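Local coordinates for NOL1/NOP2/sun family protein (Enterococcus faecium, PDB 3M4X) that probably methylates cytosine in ribosomal RNA with S-adenosylmethionine as the methyl donor, as in the RsmF family, at residues Tyr86-Glu91 against Glu151-Ser156; Lys38-Asn43 against Gly73-Lys78; Asn252-Ile257 against Leu300-Gln305. All coordinates share one frame; numbering follows the deposited sequence.

Contacts 1 and 2 share one small antiparallel sheet, because strands 88-89 and 39-41 are neighbours in it. Their centres are 10 Å apart. The backbone of Tyr88 bonds to that of Arg41. Contact 1 is the buried one. It joins the sheet to helix 140-153 through an aromatic pair and an arginine. Contact 2 is partly buried and sets the loop after strand 70-72 on strand 39-41, through one backbone bond and a phenylalanine–valine touch. Contact 3 is also partly buried, with its centre about 25 Å from that of the chain and on the opposite side of it from contact 2. It is regular antiparallel strand pairing, with apolar groups on one face and hydroxyls on the other.

Contact 1 (Tyr86-Glu91 against Glu151-Ser156); sequences YEYSQE and ERWGVS
Tyr88 meets Trp153 edge to face. The edge of the phenol ring is turned to the face of the indole, with the planes at 82°. The centroids of the Tyr88 ring and the six-membered ring of Trp153 are 5.7 Å apart. Tyr88 CD1 lies 4.1 Å above the indole plane of Trp153, offset toward the rim. A closer approach is made by Tyr88 CB, 3.5 Å from Trp153 CZ3. The indole also reaches the backbone before the tyrosine, with Trp153 CZ3 3.7 Å from Glu87 C.

Arg152 comes to Tyr88 differently. Its guanidinium plane is 20° from that of the phenol ring, and Arg152 NH2 is 3.4 Å from Tyr88 CD1. The chain is bent at chi3 (61°), which swings NE away from an extended course. Arg152 NH1 then donates to Glu87 O at 2.9 Å. The carbonyl oxygen lies in the guanidinium plane and the bond is close to straight. NH1 is also bonded to His82 O, and NH2 to Asn149 OD1, so several bonds fix the rotation of the group.

Gly154, with positive phi, ends the helix in a Schellman motif, and its N bonds back to Glu151 O. Two carbonyls at the helix end have partners: Arg152 O accepts from Lys46 NZ and Trp153 O from Asn43 ND2.

The contact thus sets the C-terminal end of helix 140-153, in the methyltransferase family region, against edge strand 88-89 of the N-terminal sheet. Arg41 of strand 39-41 touches both Tyr88 and Trp153, and helix 118-127 packs on Tyr88 through Thr121.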
loop_
_atom_site.group_PDB
_atom_site.type_symbol
_atom_site.label_atom_id
_atom_site.label_comp_id
_atom_site.label_asym_id
_atom_site.label_seq_id
_atom_site.Cartn_x
_atom_site.Cartn_y
_atom_site.Cartn_z
ATOM N N TYR A 86 9.977 7.345 -4.482
ATOM C CA TYR A 86 9.726 7.414 -5.918
ATOM C C TYR A 86 9.622 6.020 -6.514
ATOM O O TYR A 86 9.304 5.852 -7.685
ATOM C CB TYR A 86 10.816 8.243 -6.631
ATOM C CG TYR A 86 10.529 9.738 -6.596
ATOM C CD1 TYR A 86 10.415 10.412 -5.394
ATOM C CD2 TYR A 86 10.344 10.456 -7.773
ATOM C CE1 TYR A 86 10.126 11.799 -5.361
ATOM C CE2 TYR A 86 10.071 11.816 -7.760
ATOM C CZ TYR A 86 9.963 12.482 -6.552
ATOM O OH TYR A 86 9.688 13.823 -6.555
ATOM N N GLU A 87 9.909 5.020 -5.699
ATOM C CA GLU A 87 9.829 3.638 -6.142
ATOM C C GLU A 87 9.335 2.776 -5.019
ATOM O O GLU A 87 9.737 2.952 -3.869
ATOM C CB GLU A 87 11.183 3.114 -6.601
ATOM C CG GLU A 87 11.750 3.889 -7.753
ATOM C CD GLU A 87 13.077 3.353 -8.211
ATOM O OE1 GLU A 87 13.460 3.693 -9.340
ATOM O OE2 GLU A 87 13.725 2.594 -7.455
ATOM N N TYR A 88 8.445 1.858 -5.370
ATOM C CA TYR A 88 7.971 0.842 -4.445
ATOM C C TYR A 88 8.185 -0.501 -5.124
ATOM O O TYR A 88 7.652 -0.742 -6.210
ATOM C CB TYR A 88 6.481 1.034 -4.135
ATOM C CG TYR A 88 6.061 0.356 -2.862
ATOM C CD1 TYR A 88 6.006 1.065 -1.671
ATOM C CD2 TYR A 88 5.743 -1.005 -2.838
ATOM C CE1 TYR A 88 5.642 0.450 -0.495
ATOM C CE2 TYR A 88 5.375 -1.627 -1.660
ATOM C CZ TYR A 88 5.331 -0.892 -0.492
ATOM O OH TYR A 88 4.972 -1.485 0.691
ATOM N N SER A 89 8.985 -1.364 -4.517
ATOM C CA SER A 89 9.189 -2.686 -5.105
ATOM C C SER A 89 8.012 -3.595 -4.768
ATOM O O SER A 89 7.546 -3.634 -3.634
ATOM C CB SER A 89 10.530 -3.306 -4.690
ATOM O OG SER A 89 10.629 -3.434 -3.288
ATOM N N GLN A 90 7.524 -4.293 -5.786
ATOM C CA GLN A 90 6.335 -5.129 -5.679
ATOM C C GLN A 90 6.412 -6.184 -6.772
ATOM O O GLN A 90 6.740 -5.867 -7.920
ATOM C CB GLN A 90 5.080 -4.281 -5.872
ATOM C CG GLN A 90 3.800 -5.046 -5.648
ATOM C CD GLN A 90 2.565 -4.217 -5.885
ATOM O OE1 GLN A 90 2.600 -3.208 -6.596
ATOM N NE2 GLN A 90 1.455 -4.638 -5.295
ATOM N N GLU A 91 6.136 -7.441 -6.438
ATOM C CA GLU A 91 6.272 -8.489 -7.444
ATOM C C GLU A 91 5.170 -8.329 -8.486
ATOM O O GLU A 91 4.056 -7.942 -8.157
ATOM C CB GLU A 91 6.283 -9.877 -6.808
ATOM C CG GLU A 91 4.934 -10.532 -6.671
ATOM C CD GLU A 91 4.611 -11.456 -7.829
ATOM O OE1 GLU A 91 5.412 -11.562 -8.792
ATOM O OE2 GLU A 91 3.543 -12.082 -7.760
ATOM N N GLU A 151 4.074 6.736 4.769
ATOM C CA GLU A 151 4.765 8.003 4.910
ATOM C C GLU A 151 5.811 8.233 3.811
ATOM O O GLU A 151 5.905 9.323 3.250
ATOM C CB GLU A 151 5.418 8.060 6.287
ATOM C CG GLU A 151 6.206 9.312 6.546
ATOM C CD GLU A 151 6.997 9.211 7.819
ATOM O OE1 GLU A 151 8.054 8.557 7.805
ATOM O OE2 GLU A 151 6.559 9.776 8.838
ATOM N N ARG A 152 6.585 7.206 3.488
ATOM C CA ARG A 152 7.637 7.356 2.483
ATOM C C ARG A 152 7.035 7.699 1.126
ATOM O O ARG A 152 7.571 8.533 0.372
ATOM C CB ARG A 152 8.509 6.097 2.405
ATOM C CG ARG A 152 9.631 6.145 1.350
ATOM C CD ARG A 152 10.558 4.904 1.447
ATOM N NE ARG A 152 9.805 3.676 1.220
ATOM C CZ ARG A 152 9.644 3.099 0.026
ATOM N NH1 ARG A 152 10.202 3.627 -1.065
ATOM N NH2 ARG A 152 8.919 1.991 -0.075
ATOM N N TRP A 153 5.896 7.068 0.864
ATOM C CA TRP A 153 5.183 7.134 -0.398
ATOM C C TRP A 153 4.501 8.475 -0.519
ATOM O O TRP A 153 4.036 8.844 -1.596
ATOM C CB TRP A 153 4.140 5.997 -0.454
ATOM C CG TRP A 153 3.615 5.655 -1.828
ATOM C CD1 TRP A 153 2.313 5.696 -2.242
ATOM C CD2 TRP A 153 4.382 5.192 -2.956
ATOM N NE1 TRP A 153 2.222 5.303 -3.560
ATOM C CE2 TRP A 153 3.477 4.990 -4.021
ATOM C CE3 TRP A 153 5.744 4.941 -3.171
ATOM C CZ2 TRP A 153 3.888 4.546 -5.279
ATOM C CZ3 TRP A 153 6.156 4.507 -4.435
ATOM C CH2 TRP A 153 5.229 4.313 -5.466
ATOM N N GLY A 154 4.433 9.206 0.593
ATOM C CA GLY A 154 3.860 10.542 0.579
ATOM C C GLY A 154 2.343 10.604 0.660
ATOM O O GLY A 154 1.726 11.560 0.195
ATOM N N VAL A 155 1.735 9.598 1.274
ATOM C CA VAL A 155 0.272 9.536 1.364
ATOM C C VAL A 155 -0.208 10.417 2.496
ATOM O O VAL A 155 0.233 10.269 3.632
ATOM C CB VAL A 155 -0.196 8.101 1.629
ATOM C CG1 VAL A 155 -1.741 8.022 1.708
ATOM C CG2 VAL A 155 0.367 7.175 0.562
ATOM N N SER A 156 -1.123 11.323 2.190
ATOM C CA SER A 156 -1.588 12.284 3.180
ATOM C C SER A 156 -2.990 12.000 3.711
ATOM O O SER A 156 -3.404 12.620 4.672
ATOM C CB SER A 156 -1.527 13.701 2.606
ATOM O OG SER A 156 -2.246 13.774 1.390
#

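Contact 2 (Lys38-Asn43 against Gly73-Lys78); sequences KGFRWN and GTVNGK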
loop_
_atom_site.group_PDB
_atom_site.type_symbol
_atom_site.label_atom_id
_atom_site.label_comp_id
_atom_site.label_asym_id
_atom_site.label_seq_id
_atom_site.Cartn_x
_atom_site.Cartn_y
_atom_site.Cartn_z
ATOM N N LYS A 38 10.612 -9.868 -10.766
ATOM C CA LYS A 38 10.815 -8.740 -9.869
ATOM C C LYS A 38 10.340 -7.446 -10.525
ATOM O O LYS A 38 10.513 -7.251 -11.735
ATOM C CB LYS A 38 12.284 -8.662 -9.460
ATOM C CG LYS A 38 12.789 -9.952 -8.816
ATOM C CD LYS A 38 14.323 -10.032 -8.737
ATOM C CE LYS A 38 14.941 -10.588 -10.023
ATOM N NZ LYS A 38 16.445 -10.599 -10.012
ATOM N N GLY A 39 9.728 -6.571 -9.727
ATOM C CA GLY A 39 9.165 -5.337 -10.251
ATOM C C GLY A 39 9.066 -4.238 -9.216
ATOM O O GLY A 39 9.291 -4.456 -8.030
ATOM N N PHE A 40 8.718 -3.047 -9.678
ATOM C CA PHE A 40 8.487 -1.919 -8.795
ATOM C C PHE A 40 7.612 -0.936 -9.528
ATOM O O PHE A 40 7.393 -1.082 -10.720
ATOM C CB PHE A 40 9.808 -1.251 -8.379
ATOM C CG PHE A 40 10.566 -0.619 -9.518
ATOM C CD1 PHE A 40 10.467 0.738 -9.763
ATOM C CD2 PHE A 40 11.400 -1.385 -10.329
ATOM C CE1 PHE A 40 11.183 1.329 -10.803
ATOM C CE2 PHE A 40 12.116 -0.807 -11.378
ATOM C CZ PHE A 40 12.005 0.548 -11.613
ATOM N N ARG A 41 7.103 0.053 -8.804
ATOM C CA ARG A 41 6.264 1.100 -9.378
ATOM C C ARG A 41 6.807 2.493 -9.085
ATOM O O ARG A 41 7.407 2.739 -8.036
ATOM C CB ARG A 41 4.836 1.017 -8.826
ATOM C CG ARG A 41 3.974 -0.082 -9.417
ATOM C CD ARG A 41 2.589 -0.072 -8.773
ATOM N NE ARG A 41 2.667 -0.628 -7.436
ATOM C CZ ARG A 41 2.574 0.068 -6.309
ATOM N NH1 ARG A 41 2.353 1.369 -6.321
ATOM N NH2 ARG A 41 2.685 -0.561 -5.156
ATOM N N TRP A 42 6.589 3.399 -10.031
ATOM C CA TRP A 42 6.809 4.805 -9.788
ATOM C C TRP A 42 5.560 5.413 -9.140
ATOM O O TRP A 42 4.506 4.766 -9.043
ATOM C CB TRP A 42 7.228 5.548 -11.076
ATOM C CG TRP A 42 6.228 5.516 -12.193
ATOM C CD1 TRP A 42 6.090 4.541 -13.149
ATOM C CD2 TRP A 42 5.237 6.505 -12.486
ATOM N NE1 TRP A 42 5.076 4.872 -14.017
ATOM C CE2 TRP A 42 4.531 6.066 -13.626
ATOM C CE3 TRP A 42 4.885 7.729 -11.898
ATOM C CZ2 TRP A 42 3.493 6.802 -14.190
ATOM C CZ3 TRP A 42 3.855 8.457 -12.458
ATOM C CH2 TRP A 42 3.170 7.995 -13.594
ATOM N N ASN A 43 5.694 6.658 -8.697
ATOM C CA ASN A 43 4.731 7.271 -7.804
ATOM C C ASN A 43 4.160 8.575 -8.369
ATOM O O ASN A 43 4.839 9.602 -8.379
ATOM C CB ASN A 43 5.394 7.508 -6.439
ATOM C CG ASN A 43 4.401 7.930 -5.382
ATOM O OD1 ASN A 43 3.253 8.201 -5.693
ATOM N ND2 ASN A 43 4.840 7.997 -4.133
ATOM N N GLY A 73 11.984 -5.020 -12.756
ATOM C CA GLY A 73 13.313 -4.784 -12.239
ATOM C C GLY A 73 13.365 -4.709 -10.731
ATOM O O GLY A 73 12.399 -5.025 -10.053
ATOM N N THR A 74 14.510 -4.285 -10.219
ATOM C CA THR A 74 14.764 -4.244 -8.793
ATOM C C THR A 74 15.063 -2.811 -8.354
ATOM O O THR A 74 15.422 -1.963 -9.173
ATOM C CB THR A 74 15.967 -5.133 -8.434
ATOM O OG1 THR A 74 17.139 -4.643 -9.106
ATOM C CG2 THR A 74 15.714 -6.556 -8.873
ATOM N N VAL A 75 14.919 -2.556 -7.057
ATOM C CA VAL A 75 15.137 -1.231 -6.492
ATOM C C VAL A 75 16.394 -1.167 -5.630
ATOM O O VAL A 75 16.630 -2.047 -4.803
ATOM C CB VAL A 75 13.953 -0.814 -5.610
ATOM C CG1 VAL A 75 14.326 0.376 -4.739
ATOM C CG2 VAL A 75 12.730 -0.513 -6.461
ATOM N N ASN A 76 17.198 -0.122 -5.828
ATOM C CA ASN A 76 18.299 0.188 -4.917
ATOM C C ASN A 76 17.738 0.774 -3.618
ATOM O O ASN A 76 17.386 1.957 -3.549
ATOM C CB ASN A 76 19.283 1.154 -5.570
ATOM C CG ASN A 76 20.528 1.397 -4.725
ATOM O OD1 ASN A 76 20.580 1.077 -3.535
ATOM N ND2 ASN A 76 21.536 1.974 -5.348
ATOM N N GLY A 77 17.647 -0.075 -2.599
ATOM C CA GLY A 77 17.027 0.269 -1.337
ATOM C C GLY A 77 17.781 1.353 -0.587
ATOM O O GLY A 77 17.249 1.935 0.353
ATOM N N LYS A 78 19.020 1.613 -0.994
ATOM C CA LYS A 78 19.861 2.589 -0.315
ATOM C C LYS A 78 20.083 3.831 -1.158
ATOM O O LYS A 78 20.870 4.689 -0.782
ATOM C CB LYS A 78 21.227 1.993 0.042
ATOM C CG LYS A 78 21.175 0.681 0.810
ATOM C CD LYS A 78 21.353 0.909 2.303
ATOM C CE LYS A 78 22.266 -0.146 2.922
ATOM N NZ LYS A 78 21.755 -1.537 2.725
#
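Phe40 and Val75 are brought together by their first torsions. Phe40 CG lies between the backbone N and the carbonyl carbon (chi1 65°). Val75 CG2 is anti to its carbonyl carbon. This methyl sits 3.6 Å from Phe40 CB and 3.7 Å from Phe40 CG, and the two side chains cross obliquely. The ring edge of Phe40 is turned to the backbone of Gly73. Gly73 C lies there in the ring plane, and Phe40 CD2 is 3.8 Å from Gly73 O. The backbone angles of Gly73 suit a residue without a side chain, and the Phe40 ring edge lies close against it.

Lys38 and Thr74 run side by side and point the same way. The touch is aliphatic: Lys38 CD is 3.7 Å from Thr74 CG2. Both residues are exposed, so this pair lies at the outer margin of the contact.

One backbone bond crosses between the segments. Gly73 N donates to Lys38 O at 2.9 Å, with the donor 46° above the carbonyl plane. Gly39 N comes near Gly73 O as well, but the angle is poor and no bond forms.

This is strand-to-loop packing on the small antiparallel sheet of the RsmF-type N-terminal domain. The bond from Gly73 N to Lys38 O lies just beyond the pairing of 39-41 with 70-72. Strand 39-41 is the middle strand of that sheet, between 70-72 and 88-89. The loop 73-78 leaves strand 70-72 and leads to helix 80-83. His57, just after helix 49-56, stacks on the Phe40 ring and bonds to Thr74 O. Val75 also touches Ser89 of strand 88-89 and, beside it, Glu87.

Contact 3 (Asn252-Ile257 against Leu300-Gln305); sequences NYPVTI and LTFHGQ
The His303 imidazole meets Pro254 and Thr256 with its edge. Pro254 O and Thr256 OG1 both lie in the ring plane. NE2 of His303 and OG1 of Thr256 share a hydrogen bond of 2.9 Å, and OG1 also bonds to Glu258 OE1. The Phe302 ring has Gly304 N over the centre of one face, 3.4 Å above the plane. Val255 CG1 stands at the ring edge, and Pro254 CG is 4.0 Å from Phe302 CE1.

The backbones pair in antiparallel register. Thr256 and Thr301 form a hydrogen-bonded pair, with Thr256 N to Thr301 O at 2.9 Å and Thr301 N to Thr256 O at 3.0 Å. His303 N adds a bond to Pro254 O; Pro254 is the centre of an inverse gamma turn. Thr256 and Thr301 lie side by side on one sheet face. Val255, Ile257, Leu300 and Phe302 share the opposite one, where Leu300 CD2 is 3.9 Å from Val255 CG2. Helix 243-252 covers Leu300 and Ile257 there.

Strand 295-302 lies between 228-234 and 255-258 and runs antiparallel to both. This is the inserted last strand of the Rossmann-like sheet of class I methyltransferases.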
loop_
_atom_site.group_PDB
_atom_site.type_symbol
_atom_site.label_atom_id
_atom_site.label_comp_id
_atom_site.label_asym_id
_atom_site.label_seq_id
_atom_site.Cartn_x
_atom_site.Cartn_y
_atom_site.Cartn_z
ATOM N N ASN A 252 -23.936 -16.865 -0.078
ATOM C CA ASN A 252 -24.330 -16.435 1.251
ATOM C C ASN A 252 -24.539 -14.930 1.398
ATOM O O ASN A 252 -24.943 -14.455 2.464
ATOM C CB ASN A 252 -23.351 -16.970 2.293
ATOM C CG ASN A 252 -23.385 -18.487 2.387
ATOM O OD1 ASN A 252 -22.516 -19.170 1.842
ATOM N ND2 ASN A 252 -24.408 -19.022 3.058
ATOM N N TYR A 253 -24.280 -14.189 0.324
ATOM C CA TYR A 253 -24.421 -12.740 0.358
ATOM C C TYR A 253 -24.982 -12.166 -0.931
ATOM O O TYR A 253 -24.770 -12.718 -2.019
ATOM C CB TYR A 253 -23.075 -12.092 0.638
ATOM C CG TYR A 253 -22.474 -12.487 1.951
ATOM C CD1 TYR A 253 -21.627 -13.577 2.043
ATOM C CD2 TYR A 253 -22.747 -11.768 3.103
ATOM C CE1 TYR A 253 -21.063 -13.936 3.248
ATOM C CE2 TYR A 253 -22.192 -12.121 4.321
ATOM C CZ TYR A 253 -21.345 -13.204 4.387
ATOM O OH TYR A 253 -20.776 -13.557 5.590
ATOM N N PRO A 254 -25.703 -11.044 -0.818
ATOM C CA PRO A 254 -26.207 -10.381 -2.028
ATOM C C PRO A 254 -25.067 -9.696 -2.793
ATOM O O PRO A 254 -25.021 -8.467 -2.869
ATOM C CB PRO A 254 -27.194 -9.336 -1.476
ATOM C CG PRO A 254 -26.761 -9.093 -0.057
ATOM C CD PRO A 254 -26.160 -10.392 0.427
ATOM N N VAL A 255 -24.164 -10.488 -3.358
ATOM C CA VAL A 255 -23.036 -9.950 -4.121
ATOM C C VAL A 255 -23.015 -10.469 -5.564
ATOM O O VAL A 255 -23.400 -11.602 -5.833
ATOM C CB VAL A 255 -21.687 -10.310 -3.470
ATOM C CG1 VAL A 255 -21.570 -9.680 -2.090
ATOM C CG2 VAL A 255 -21.518 -11.853 -3.404
ATOM N N THR A 256 -22.550 -9.634 -6.488
ATOM C CA THR A 256 -22.438 -10.025 -7.881
ATOM C C THR A 256 -20.970 -10.047 -8.284
ATOM O O THR A 256 -20.195 -9.183 -7.877
ATOM C CB THR A 256 -23.211 -9.074 -8.804
ATOM O OG1 THR A 256 -22.883 -7.726 -8.472
ATOM C CG2 THR A 256 -24.716 -9.263 -8.641
ATOM N N ILE A 257 -20.586 -11.055 -9.061
ATOM C CA ILE A 257 -19.242 -11.113 -9.619
ATOM C C ILE A 257 -19.133 -10.100 -10.752
ATOM O O ILE A 257 -20.000 -10.019 -11.618
ATOM C CB ILE A 257 -18.882 -12.514 -10.185
ATOM C CG1 ILE A 257 -19.143 -13.622 -9.160
ATOM C CG2 ILE A 257 -17.424 -12.529 -10.657
ATOM C CD1 ILE A 257 -18.714 -15.036 -9.636
ATOM N N LEU A 300 -16.174 -7.945 -6.685
ATOM C CA LEU A 300 -17.609 -8.131 -6.483
ATOM C C LEU A 300 -18.278 -6.842 -6.055
ATOM O O LEU A 300 -17.641 -5.979 -5.459
ATOM C CB LEU A 300 -17.866 -9.204 -5.413
ATOM C CG LEU A 300 -17.250 -10.562 -5.765
ATOM C CD1 LEU A 300 -15.959 -10.794 -4.969
ATOM C CD2 LEU A 300 -18.262 -11.686 -5.529
ATOM N N THR A 301 -19.568 -6.728 -6.356
ATOM C CA THR A 301 -20.377 -5.638 -5.865
ATOM C C THR A 301 -21.341 -6.147 -4.794
ATOM O O THR A 301 -21.999 -7.175 -4.966
ATOM C CB THR A 301 -21.188 -4.998 -6.993
ATOM O OG1 THR A 301 -20.311 -4.426 -7.966
ATOM C CG2 THR A 301 -22.079 -3.910 -6.446
ATOM N N PHE A 302 -21.418 -5.426 -3.684
ATOM C CA PHE A 302 -22.349 -5.758 -2.611
ATOM C C PHE A 302 -23.648 -4.960 -2.772
ATOM O O PHE A 302 -23.609 -3.747 -2.957
ATOM C CB PHE A 302 -21.688 -5.442 -1.265
ATOM C CG PHE A 302 -22.599 -5.549 -0.086
ATOM C CD1 PHE A 302 -23.028 -6.788 0.368
ATOM C CD2 PHE A 302 -23.017 -4.404 0.585
ATOM C CE1 PHE A 302 -23.851 -6.891 1.475
ATOM C CE2 PHE A 302 -23.850 -4.500 1.675
ATOM C CZ PHE A 302 -24.266 -5.749 2.124
ATOM N N HIS A 303 -24.795 -5.639 -2.701
ATOM C CA HIS A 303 -26.081 -4.978 -2.929
ATOM C C HIS A 303 -26.973 -4.909 -1.699
ATOM O O HIS A 303 -28.115 -4.438 -1.765
ATOM C CB HIS A 303 -26.818 -5.645 -4.091
ATOM C CG HIS A 303 -26.040 -5.615 -5.370
ATOM N ND1 HIS A 303 -26.110 -4.563 -6.256
ATOM C CD2 HIS A 303 -25.140 -6.486 -5.886
ATOM C CE1 HIS A 303 -25.302 -4.795 -7.277
ATOM N NE2 HIS A 303 -24.702 -5.955 -7.074
ATOM N N GLY A 304 -26.455 -5.374 -0.572
ATOM C CA GLY A 304 -27.214 -5.316 0.661
ATOM C C GLY A 304 -27.139 -3.928 1.267
ATOM O O GLY A 304 -26.651 -2.979 0.637
ATOM N N GLN A 305 -27.610 -3.808 2.500
ATOM C CA GLN A 305 -27.598 -2.529 3.197
ATOM C C GLN A 305 -27.192 -2.801 4.633
ATOM O O GLN A 305 -28.021 -3.224 5.442
ATOM C CB GLN A 305 -28.999 -1.912 3.156
ATOM C CG GLN A 305 -29.063 -0.463 2.768
ATOM C CD GLN A 305 -28.665 0.452 3.899
ATOM O OE1 GLN A 305 -27.489 0.530 4.265
ATOM N NE2 GLN A 305 -29.647 1.154 4.466
#